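Local structure of ORF98 PTP-2 (Cydia pomonella granulosis virus, 6I28) at residues Gly40-Leu45 and Arg55-Pro60; Val108-Thr113 and Glu144-Leu149; Leu114-Ile119 and Glu128-Tyr133. The protein probably removes phosphate groups from phosphotyrosine and phosphoserine or phosphothreonine in proteins, as dual-specificity phosphatases do. One frame throughout, in Å; residues are numbered along the deposited sequence.

Interaction 1: Gly40-Leu45 and Arg55-Pro60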
loop_
_atom_site.group_PDB
_atom_site.type_symbol
_atom_site.label_atom_id
_atom_site.label_comp_id
_atom_site.label_asym_id
_atom_site.label_seq_id
_atom_site.Cartn_x
_atom_site.Cartn_y
_atom_site.Cartn_z
ATOM N N GLY A 40 -1.572 -3.968 13.134
ATOM C CA GLY A 40 -2.910 -3.690 13.612
ATOM C C GLY A 40 -3.989 -3.763 12.559
ATOM O O GLY A 40 -5.180 -3.898 12.890
ATOM N N CYS A 41 -3.612 -3.705 11.291
ATOM C CA CYS A 41 -4.558 -3.586 10.188
ATOM C C CYS A 41 -3.890 -4.159 8.940
ATOM O O CYS A 41 -2.675 -4.149 8.800
ATOM C CB CYS A 41 -4.984 -2.100 10.155
ATOM S SG CYS A 41 -5.386 -1.357 8.694
ATOM N N VAL A 42 -4.712 -4.715 8.085
ATOM C CA VAL A 42 -4.287 -5.376 6.870
ATOM C C VAL A 42 -5.125 -4.852 5.715
ATOM O O VAL A 42 -6.346 -4.806 5.802
ATOM C CB VAL A 42 -4.406 -6.901 6.992
ATOM C CG1 VAL A 42 -4.005 -7.503 5.677
ATOM C CG2 VAL A 42 -3.560 -7.456 8.120
ATOM N N VAL A 43 -4.472 -4.460 4.625
ATOM C CA VAL A 43 -5.151 -4.116 3.381
ATOM C C VAL A 43 -4.754 -5.173 2.351
ATOM O O VAL A 43 -3.584 -5.236 1.917
ATOM C CB VAL A 43 -4.777 -2.707 2.872
ATOM C CG1 VAL A 43 -5.428 -2.376 1.554
ATOM C CG2 VAL A 43 -5.117 -1.695 3.930
ATOM N N SER A 44 -5.716 -5.848 1.824
ATOM C CA SER A 44 -5.525 -6.942 0.865
ATOM C C SER A 44 -5.931 -6.419 -0.507
ATOM O O SER A 44 -7.122 -6.151 -0.776
ATOM C CB SER A 44 -6.358 -8.175 1.241
ATOM O OG SER A 44 -6.011 -8.778 2.473
ATOM N N LEU A 45 -4.968 -6.306 -1.403
ATOM C CA LEU A 45 -5.179 -5.844 -2.770
ATOM C C LEU A 45 -4.938 -7.056 -3.670
ATOM O O LEU A 45 -3.836 -7.283 -4.190
ATOM C CB LEU A 45 -4.247 -4.737 -3.076
ATOM C CG LEU A 45 -4.385 -3.483 -2.231
ATOM C CD1 LEU A 45 -3.345 -2.495 -2.768
ATOM C CD2 LEU A 45 -5.735 -2.954 -2.203
ATOM N N ARG A 55 -10.582 -14.771 7.475
ATOM C CA ARG A 55 -10.904 -15.728 8.519
ATOM C C ARG A 55 -9.663 -16.107 9.315
ATOM O O ARG A 55 -9.694 -16.164 10.548
ATOM C CB ARG A 55 -11.551 -16.972 7.906
ATOM C CG ARG A 55 -12.178 -17.908 8.959
ATOM C CD ARG A 55 -13.193 -18.931 8.344
ATOM N NE ARG A 55 -13.983 -18.296 7.290
ATOM C CZ ARG A 55 -14.094 -18.753 6.051
ATOM N NH1 ARG A 55 -13.489 -19.871 5.699
ATOM N NH2 ARG A 55 -14.825 -18.087 5.172
ATOM N N ALA A 56 -8.543 -16.341 8.634
ATOM C CA ALA A 56 -7.375 -16.840 9.347
ATOM C C ALA A 56 -6.769 -15.755 10.212
ATOM O O ALA A 56 -6.327 -16.031 11.332
ATOM C CB ALA A 56 -6.338 -17.381 8.365
ATOM N N LEU A 57 -6.733 -14.510 9.709
ATOM C CA LEU A 57 -6.186 -13.420 10.516
ATOM C C LEU A 57 -7.127 -13.020 11.650
ATOM O O LEU A 57 -6.680 -12.689 12.756
ATOM C CB LEU A 57 -5.916 -12.215 9.644
ATOM C CG LEU A 57 -4.879 -12.410 8.532
ATOM C CD1 LEU A 57 -4.598 -11.086 7.907
ATOM C CD2 LEU A 57 -3.610 -12.986 9.103
ATOM N N TYR A 58 -8.427 -13.029 11.383
ATOM C CA TYR A 58 -9.461 -12.812 12.385
ATOM C C TYR A 58 -9.306 -11.468 13.089
ATOM O O TYR A 58 -9.418 -11.363 14.307
ATOM C CB TYR A 58 -9.517 -13.938 13.417
ATOM C CG TYR A 58 -10.922 -14.181 13.861
ATOM C CD1 TYR A 58 -11.796 -14.914 13.078
ATOM C CD2 TYR A 58 -11.402 -13.663 15.064
ATOM C CE1 TYR A 58 -13.085 -15.135 13.479
ATOM C CE2 TYR A 58 -12.695 -13.889 15.469
ATOM C CZ TYR A 58 -13.532 -14.620 14.678
ATOM O OH TYR A 58 -14.826 -14.864 15.098
ATOM N N LEU A 59 -9.093 -10.422 12.316
ATOM C CA LEU A 59 -8.879 -9.133 12.943
ATOM C C LEU A 59 -10.214 -8.535 13.297
ATOM O O LEU A 59 -11.241 -8.967 12.763
ATOM C CB LEU A 59 -8.093 -8.209 12.022
ATOM C CG LEU A 59 -6.689 -8.675 11.664
ATOM C CD1 LEU A 59 -6.206 -8.029 10.460
ATOM C CD2 LEU A 59 -5.721 -8.385 12.806
ATOM N N PRO A 60 -10.243 -7.539 14.182
ATOM C CA PRO A 60 -11.550 -6.963 14.568
ATOM C C PRO A 60 -12.181 -6.306 13.351
ATOM O O PRO A 60 -11.506 -5.912 12.372
ATOM C CB PRO A 60 -11.202 -5.929 15.632
ATOM C CG PRO A 60 -9.852 -6.486 16.255
ATOM C CD PRO A 60 -9.126 -7.072 15.035
#

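Interaction 2: Val108-Thr113 and Glu144-Leu149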
loop_
_atom_site.group_PDB
_atom_site.type_symbol
_atom_site.label_atom_id
_atom_site.label_comp_id
_atom_site.label_asym_id
_atom_site.label_seq_id
_atom_site.Cartn_x
_atom_site.Cartn_y
_atom_site.Cartn_z
ATOM N N VAL A 108 5.291 -6.489 -4.840
ATOM C CA VAL A 108 6.196 -5.620 -5.603
ATOM C C VAL A 108 5.469 -4.603 -6.470
ATOM O O VAL A 108 6.125 -3.651 -6.943
ATOM C CB VAL A 108 7.179 -6.440 -6.465
ATOM C CG1 VAL A 108 8.117 -7.340 -5.578
ATOM C CG2 VAL A 108 6.446 -7.266 -7.538
ATOM N N SER A 109 4.170 -4.744 -6.746
ATOM C CA SER A 109 3.481 -3.835 -7.664
ATOM C C SER A 109 2.185 -3.265 -7.064
ATOM O O SER A 109 2.163 -2.098 -6.652
ATOM C CB SER A 109 3.217 -4.558 -8.984
ATOM O OG SER A 109 2.612 -3.679 -9.926
ATOM N N ARG A 110 1.116 -4.062 -6.947
ATOM C CA ARG A 110 -0.129 -3.515 -6.406
ATOM C C ARG A 110 0.084 -2.888 -5.027
ATOM O O ARG A 110 -0.186 -1.700 -4.821
ATOM C CB ARG A 110 -1.204 -4.603 -6.295
ATOM C CG ARG A 110 -2.181 -4.666 -7.460
ATOM C CD ARG A 110 -3.089 -5.855 -7.472
ATOM N NE ARG A 110 -2.337 -7.087 -7.590
ATOM C CZ ARG A 110 -2.843 -8.285 -7.820
ATOM N NH1 ARG A 110 -4.146 -8.453 -7.993
ATOM N NH2 ARG A 110 -2.024 -9.320 -7.894
ATOM N N SER A 111 0.517 -3.708 -4.048
ATOM C CA SER A 111 0.692 -3.232 -2.666
ATOM C C SER A 111 1.726 -2.116 -2.611
ATOM O O SER A 111 1.525 -1.086 -1.925
ATOM C CB SER A 111 1.099 -4.399 -1.758
ATOM O OG SER A 111 2.263 -5.049 -2.278
ATOM N N ALA A 112 2.817 -2.273 -3.385
ATOM C CA ALA A 112 3.862 -1.252 -3.388
ATOM C C ALA A 112 3.343 0.087 -3.911
ATOM O O ALA A 112 3.743 1.152 -3.425
ATOM C CB ALA A 112 5.047 -1.702 -4.231
ATOM N N THR A 113 2.438 0.048 -4.889
ATOM C CA THR A 113 1.839 1.260 -5.425
ATOM C C THR A 113 1.093 2.042 -4.354
ATOM O O THR A 113 1.249 3.256 -4.212
ATOM C CB THR A 113 0.951 0.890 -6.605
ATOM O OG1 THR A 113 1.788 0.494 -7.720
ATOM C CG2 THR A 113 0.073 2.075 -7.107
ATOM N N GLU A 144 4.050 -0.403 -15.179
ATOM C CA GLU A 144 4.126 0.907 -15.816
ATOM C C GLU A 144 2.852 1.720 -15.604
ATOM O O GLU A 144 2.918 2.931 -15.350
ATOM C CB GLU A 144 4.405 0.768 -17.316
ATOM C CG GLU A 144 5.872 0.792 -17.656
ATOM C CD GLU A 144 6.132 0.814 -19.162
ATOM O OE1 GLU A 144 6.997 0.033 -19.621
ATOM O OE2 GLU A 144 5.477 1.613 -19.877
ATOM N N HIS A 145 1.678 1.090 -15.720
ATOM C CA HIS A 145 0.456 1.885 -15.586
ATOM C C HIS A 145 0.244 2.375 -14.154
ATOM O O HIS A 145 -0.399 3.414 -13.940
ATOM C CB HIS A 145 -0.774 1.115 -16.084
ATOM C CG HIS A 145 -1.188 -0.027 -15.214
ATOM N ND1 HIS A 145 -0.508 -1.233 -15.194
ATOM C CD2 HIS A 145 -2.237 -0.173 -14.374
ATOM C CE1 HIS A 145 -1.111 -2.063 -14.361
ATOM N NE2 HIS A 145 -2.151 -1.438 -13.835
ATOM N N PHE A 146 0.761 1.657 -13.158
ATOM C CA PHE A 146 0.712 2.197 -11.794
ATOM C C PHE A 146 1.682 3.371 -11.640
ATOM O O PHE A 146 1.406 4.310 -10.890
ATOM C CB PHE A 146 1.027 1.140 -10.740
ATOM C CG PHE A 146 -0.025 0.102 -10.595
ATOM C CD1 PHE A 146 -1.372 0.429 -10.646
ATOM C CD2 PHE A 146 0.318 -1.202 -10.347
ATOM C CE1 PHE A 146 -2.321 -0.570 -10.557
ATOM C CE2 PHE A 146 -0.662 -2.195 -10.209
ATOM C CZ PHE A 146 -1.977 -1.853 -10.291
ATOM N N VAL A 147 2.847 3.307 -12.308
ATOM C CA VAL A 147 3.780 4.442 -12.293
ATOM C C VAL A 147 3.127 5.680 -12.885
ATOM O O VAL A 147 3.235 6.780 -12.327
ATOM C CB VAL A 147 5.075 4.074 -13.037
ATOM C CG1 VAL A 147 5.955 5.326 -13.203
ATOM C CG2 VAL A 147 5.836 2.969 -12.327
ATOM N N GLU A 148 2.417 5.532 -14.003
ATOM C CA GLU A 148 1.747 6.699 -14.566
ATOM C C GLU A 148 0.596 7.163 -13.665
ATOM O O GLU A 148 0.348 8.361 -13.540
ATOM C CB GLU A 148 1.253 6.399 -15.983
ATOM C CG GLU A 148 2.371 6.223 -17.009
ATOM C CD GLU A 148 3.363 7.410 -17.078
ATOM O OE1 GLU A 148 2.911 8.584 -17.190
ATOM O OE2 GLU A 148 4.597 7.156 -17.019
ATOM N N LEU A 149 -0.099 6.239 -13.008
ATOM C CA LEU A 149 -1.167 6.623 -12.084
ATOM C C LEU A 149 -0.646 7.555 -11.004
ATOM O O LEU A 149 -1.245 8.605 -10.734
ATOM C CB LEU A 149 -1.790 5.385 -11.455
ATOM C CG LEU A 149 -2.715 5.550 -10.263
ATOM C CD1 LEU A 149 -3.979 6.164 -10.670
ATOM C CD2 LEU A 149 -3.031 4.194 -9.638
#

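Interaction 3: Leu114-Ile119 and Glu128-Tyr133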
loop_
_atom_site.group_PDB
_atom_site.type_symbol
_atom_site.label_atom_id
_atom_site.label_comp_id
_atom_site.label_asym_id
_atom_site.label_seq_id
_atom_site.Cartn_x
_atom_site.Cartn_y
_atom_site.Cartn_z
ATOM N N LEU A 114 0.264 1.364 -3.552
ATOM C CA LEU A 114 -0.426 2.083 -2.484
ATOM C C LEU A 114 0.518 2.616 -1.418
ATOM O O LEU A 114 0.293 3.728 -0.901
ATOM C CB LEU A 114 -1.500 1.201 -1.847
ATOM C CG LEU A 114 -2.349 1.755 -0.695
ATOM C CD1 LEU A 114 -3.048 3.022 -1.122
ATOM C CD2 LEU A 114 -3.347 0.704 -0.186
ATOM N N ALA A 115 1.526 1.831 -1.026
ATOM C CA ALA A 115 2.499 2.304 -0.042
ATOM C C ALA A 115 3.216 3.546 -0.541
ATOM O O ALA A 115 3.340 4.543 0.196
ATOM C CB ALA A 115 3.477 1.193 0.281
ATOM N N ILE A 116 3.630 3.539 -1.807
ATOM C CA ILE A 116 4.365 4.664 -2.371
ATOM C C ILE A 116 3.465 5.882 -2.380
ATOM O O ILE A 116 3.894 6.984 -2.049
ATOM C CB ILE A 116 4.893 4.315 -3.777
ATOM C CG1 ILE A 116 6.033 3.283 -3.729
ATOM C CG2 ILE A 116 5.357 5.594 -4.549
ATOM C CD1 ILE A 116 6.603 2.826 -5.096
ATOM N N TYR A 117 2.193 5.697 -2.720
ATOM C CA TYR A 117 1.275 6.824 -2.798
ATOM C C TYR A 117 1.004 7.402 -1.412
ATOM O O TYR A 117 0.981 8.634 -1.232
ATOM C CB TYR A 117 -0.051 6.383 -3.410
ATOM C CG TYR A 117 -1.069 7.524 -3.474
ATOM C CD1 TYR A 117 -0.820 8.667 -4.143
ATOM C CD2 TYR A 117 -2.279 7.420 -2.832
ATOM C CE1 TYR A 117 -1.755 9.722 -4.216
ATOM C CE2 TYR A 117 -3.236 8.425 -2.859
ATOM C CZ TYR A 117 -2.981 9.587 -3.541
ATOM O OH TYR A 117 -3.902 10.621 -3.600
ATOM N N TYR A 118 0.791 6.535 -0.416
ATOM C CA TYR A 118 0.693 7.022 0.935
ATOM C C TYR A 118 1.874 7.858 1.350
ATOM O O TYR A 118 1.685 8.918 1.946
ATOM C CB TYR A 118 0.462 5.875 1.921
ATOM C CG TYR A 118 0.234 6.356 3.309
ATOM C CD1 TYR A 118 -1.033 6.789 3.673
ATOM C CD2 TYR A 118 1.261 6.467 4.257
ATOM C CE1 TYR A 118 -1.291 7.268 4.902
ATOM C CE2 TYR A 118 0.966 6.935 5.561
ATOM C CZ TYR A 118 -0.315 7.362 5.849
ATOM O OH TYR A 118 -0.684 7.865 7.080
ATOM N N ILE A 119 3.108 7.471 0.958
ATOM C CA ILE A 119 4.279 8.257 1.330
ATOM C C ILE A 119 4.386 9.546 0.514
ATOM O O ILE A 119 4.731 10.596 1.060
ATOM C CB ILE A 119 5.515 7.328 1.184
ATOM C CG1 ILE A 119 5.476 6.233 2.285
ATOM C CG2 ILE A 119 6.839 8.112 1.212
ATOM C CD1 ILE A 119 6.610 5.263 2.222
ATOM N N GLU A 128 9.343 9.602 -7.809
ATOM C CA GLU A 128 10.701 9.055 -7.812
ATOM C C GLU A 128 11.311 9.111 -6.413
ATOM O O GLU A 128 11.976 8.173 -5.989
ATOM C CB GLU A 128 11.576 9.801 -8.817
ATOM C CG GLU A 128 11.720 9.057 -10.176
ATOM C CD GLU A 128 12.442 7.720 -10.047
ATOM O OE1 GLU A 128 13.513 7.694 -9.384
ATOM O OE2 GLU A 128 11.934 6.699 -10.599
ATOM N N GLN A 129 11.073 10.189 -5.666
ATOM C CA GLN A 129 11.580 10.258 -4.297
ATOM C C GLN A 129 10.922 9.204 -3.401
ATOM O O GLN A 129 11.593 8.530 -2.610
ATOM C CB GLN A 129 11.344 11.645 -3.711
ATOM C CG GLN A 129 12.202 11.917 -2.502
ATOM C CD GLN A 129 12.041 13.324 -1.991
ATOM O OE1 GLN A 129 11.737 14.244 -2.747
ATOM N NE2 GLN A 129 12.219 13.496 -0.689
ATOM N N ALA A 130 9.594 9.082 -3.459
ATOM C CA ALA A 130 8.973 8.071 -2.642
ATOM C C ALA A 130 9.361 6.670 -3.080
ATOM O O ALA A 130 9.472 5.769 -2.240
ATOM C CB ALA A 130 7.453 8.236 -2.674
ATOM N N PHE A 131 9.489 6.438 -4.389
ATOM C CA PHE A 131 9.818 5.110 -4.861
ATOM C C PHE A 131 11.190 4.711 -4.335
ATOM O O PHE A 131 11.379 3.616 -3.817
ATOM C CB PHE A 131 9.759 5.056 -6.386
ATOM C CG PHE A 131 10.489 3.876 -6.970
ATOM C CD1 PHE A 131 9.968 2.607 -6.972
ATOM C CD2 PHE A 131 11.733 4.064 -7.535
ATOM C CE1 PHE A 131 10.684 1.542 -7.518
ATOM C CE2 PHE A 131 12.453 3.000 -8.069
ATOM C CZ PHE A 131 11.952 1.758 -8.060
ATOM N N GLN A 132 12.185 5.589 -4.482
ATOM C CA GLN A 132 13.501 5.237 -3.962
ATOM C C GLN A 132 13.479 4.957 -2.463
ATOM O O GLN A 132 14.142 4.017 -2.010
ATOM C CB GLN A 132 14.528 6.327 -4.305
ATOM C CG GLN A 132 14.690 6.576 -5.821
ATOM C CD GLN A 132 15.488 5.466 -6.557
ATOM O OE1 GLN A 132 15.340 5.274 -7.766
ATOM N NE2 GLN A 132 16.302 4.729 -5.816
ATOM N N TYR A 133 12.733 5.734 -1.674
ATOM C CA TYR A 133 12.666 5.443 -0.242
ATOM C C TYR A 133 12.146 4.022 -0.010
ATOM O O TYR A 133 12.755 3.224 0.721
ATOM C CB TYR A 133 11.796 6.471 0.507
ATOM C CG TYR A 133 11.785 6.198 2.007
ATOM C CD1 TYR A 133 12.765 6.730 2.850
ATOM C CD2 TYR A 133 10.818 5.356 2.576
ATOM C CE1 TYR A 133 12.782 6.453 4.214
ATOM C CE2 TYR A 133 10.823 5.065 3.944
ATOM C CZ TYR A 133 11.803 5.620 4.759
ATOM O OH TYR A 133 11.805 5.321 6.120
#

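Interaction 1: Gly40-Leu45 and Arg55-Pro60
Val42 puts one methyl, CG2, against two leucines of the segment 55-60, and that methyl makes both of the close side-chain contacts. Leu57 meets it tip to tip: the two side chains reach toward each other, and Leu57 CD1 lies 3.8 Å from Val42 CG2. Leu59 comes differently, crossing the valine at about a right angle. Leu59 CD1 is 3.6 Å from Val42 CG2 and also comes near Val42 CB. The two leucine methyls stand beside each other, Leu57 CD1 4.3 Å from Leu59 CD1, so both bear on the same valine branch. The torsion of Val42 explains which branch is used: with CG1 opposite the backbone N (chi1 178°), CG2 is set opposite the carbonyl carbon and faces the leucines.

Between the leucines, Tyr58 leaves the helix with positive phi. The chain turns there while its ring stays outside the contact, and Leu57, the last helical residue, and Leu59, in the loop, can both point inward. A beta-branched valine suits the strand, where it is compact and stiff; the longer leucines span the distance from helix and loop to the sheet. His64 on the next strand touches Val42, Leu57 and Leu59, and Met30 of helix 27-36 also packs on Leu57. Backbone bonds from Val42 to Asp63 and Leu65 tie the strand to its neighbour. The arrangement is that of a beta-alpha-beta crossover, in which helix 51-57 and the loop after it pack on the sheet while the chain passes from strand 41-46 to the adjacent parallel strand 64-68.

Interaction 2: Val108-Thr113 and Glu144-Leu149
At the end of the phosphatase signature loop, where helix 110-123 begins, Ser109, Arg110 and Thr113 meet the side chain of Phe146 on helix 144-151, from its CB to the far end of the ring. Ser109 OG sits at the ring's edge, in its plane, 3.4 Å from Phe146 CD2, where the aromatic hydrogens offer a mildly positive rim. That hydroxyl has stronger partners in Asp71 and Ser143. Thr113 crosses the phenylalanine at about a right angle; its bonded hydroxyl and its methyl both lie against Phe146 CB and CG, Thr113 OG1 3.2 Å from Phe146 CB. Farther out, Arg110 lends only its aliphatic part: Arg110 CG is 4.0 Å from Phe146 CZ, while the guanidinium is held elsewhere, by Asp47 and the carbonyl of Cys69.

Thr113 is held by the carbonyl of the N-cap residue Ser109. Its chi1 of -71° sets OG1 beside its own backbone N, and Thr113 OG1 and Thr113 N each reach Ser109 O at 2.8 Å, from opposite faces of the carbonyl plane. The buried hydroxyl is thereby satisfied. On one face of the Phe146 ring lies His145 NE2, 3.4 Å above the plane and offset toward the rim. Leu78 also touches Phe146. A flat, apolar ring thus packs against the C-terminal end of the C-x5-R loop, Cys104 to Arg110, which in cysteine-based phosphatases binds the substrate phosphate.

Interaction 3: Leu114-Ile119 and Glu128-Tyr133
This is an apolar helix-helix contact in which Ile116 and Ile119 pack on Ala130, Phe131 and Tyr133, joining two successive helices, 110-123 and 127-137, that follow the signature loop. The short axes are steeply inclined, 123° between their N-to-C directions, and approach to 8.9 Å. The backbones come nearest at Ala130, whose CA is 5.7 Å from Ile116 CA; alanine's single methyl suits so close an approach.

Ala130 CB fits between the two isoleucines, one turn apart on their helix: Ile116 CG2 and Ile119 CG2 each lie 3.9 Å from it. The same methyl also rests against the backbone oxygen of Ile116. Both isoleucines hold CG2 opposite their own backbone N, chi1 -71° in Ile116, and this leaves the longer CG1-CD1 arm to reach past the alanine. The arms have different targets. Ile116 lies alongside Phe131, pointing the same way, and Ile116 CD1 meets the ring at the edge, in its plane, 3.9 Å from Phe131 CD1. Ile119 sends CD1 to Tyr133 CD2 at 4.2 Å, a looser touch at the exposed side of the contact. There the tyrosine hydroxyl makes a weak hydrogen bond to Lys137, and a glycerol lies about 3 Å from the side chain, nearest atoms. Beyond the two segments, Val134 packs against both isoleucines and Pro142 against Ile116.

No hydrogen bond or charge pair crosses between the segments. Methyl groups and ring carbons make nearly all the touches, so the helices are held by shape complementarity and the burial of apolar surface and not by directional bonds.

Interactions 2 and 3 share helix 110-123: interaction 2 uses its start, beside the signature loop, and interaction 3 the turns that follow, with centres about 10 Å apart. Interaction 1 lies on the other side of the chain's centre, about 22 Å and 23 Å from them, centre to centre. Strand 41-46 bridges the gap: Leu45 O is 3.7 Å from Arg110 CD, and Val43 CG1 is 4.1 Å from Leu114 CD2. Because the C-x5-R loop ends at Arg110, interaction 2 adjoins the probable phosphate site, and interaction 3 is set back from it. Separately, a bound calcium ion lies about 3 Å from the nearest side-chain atom of Arg110 and about 14 Å from that of Ile116.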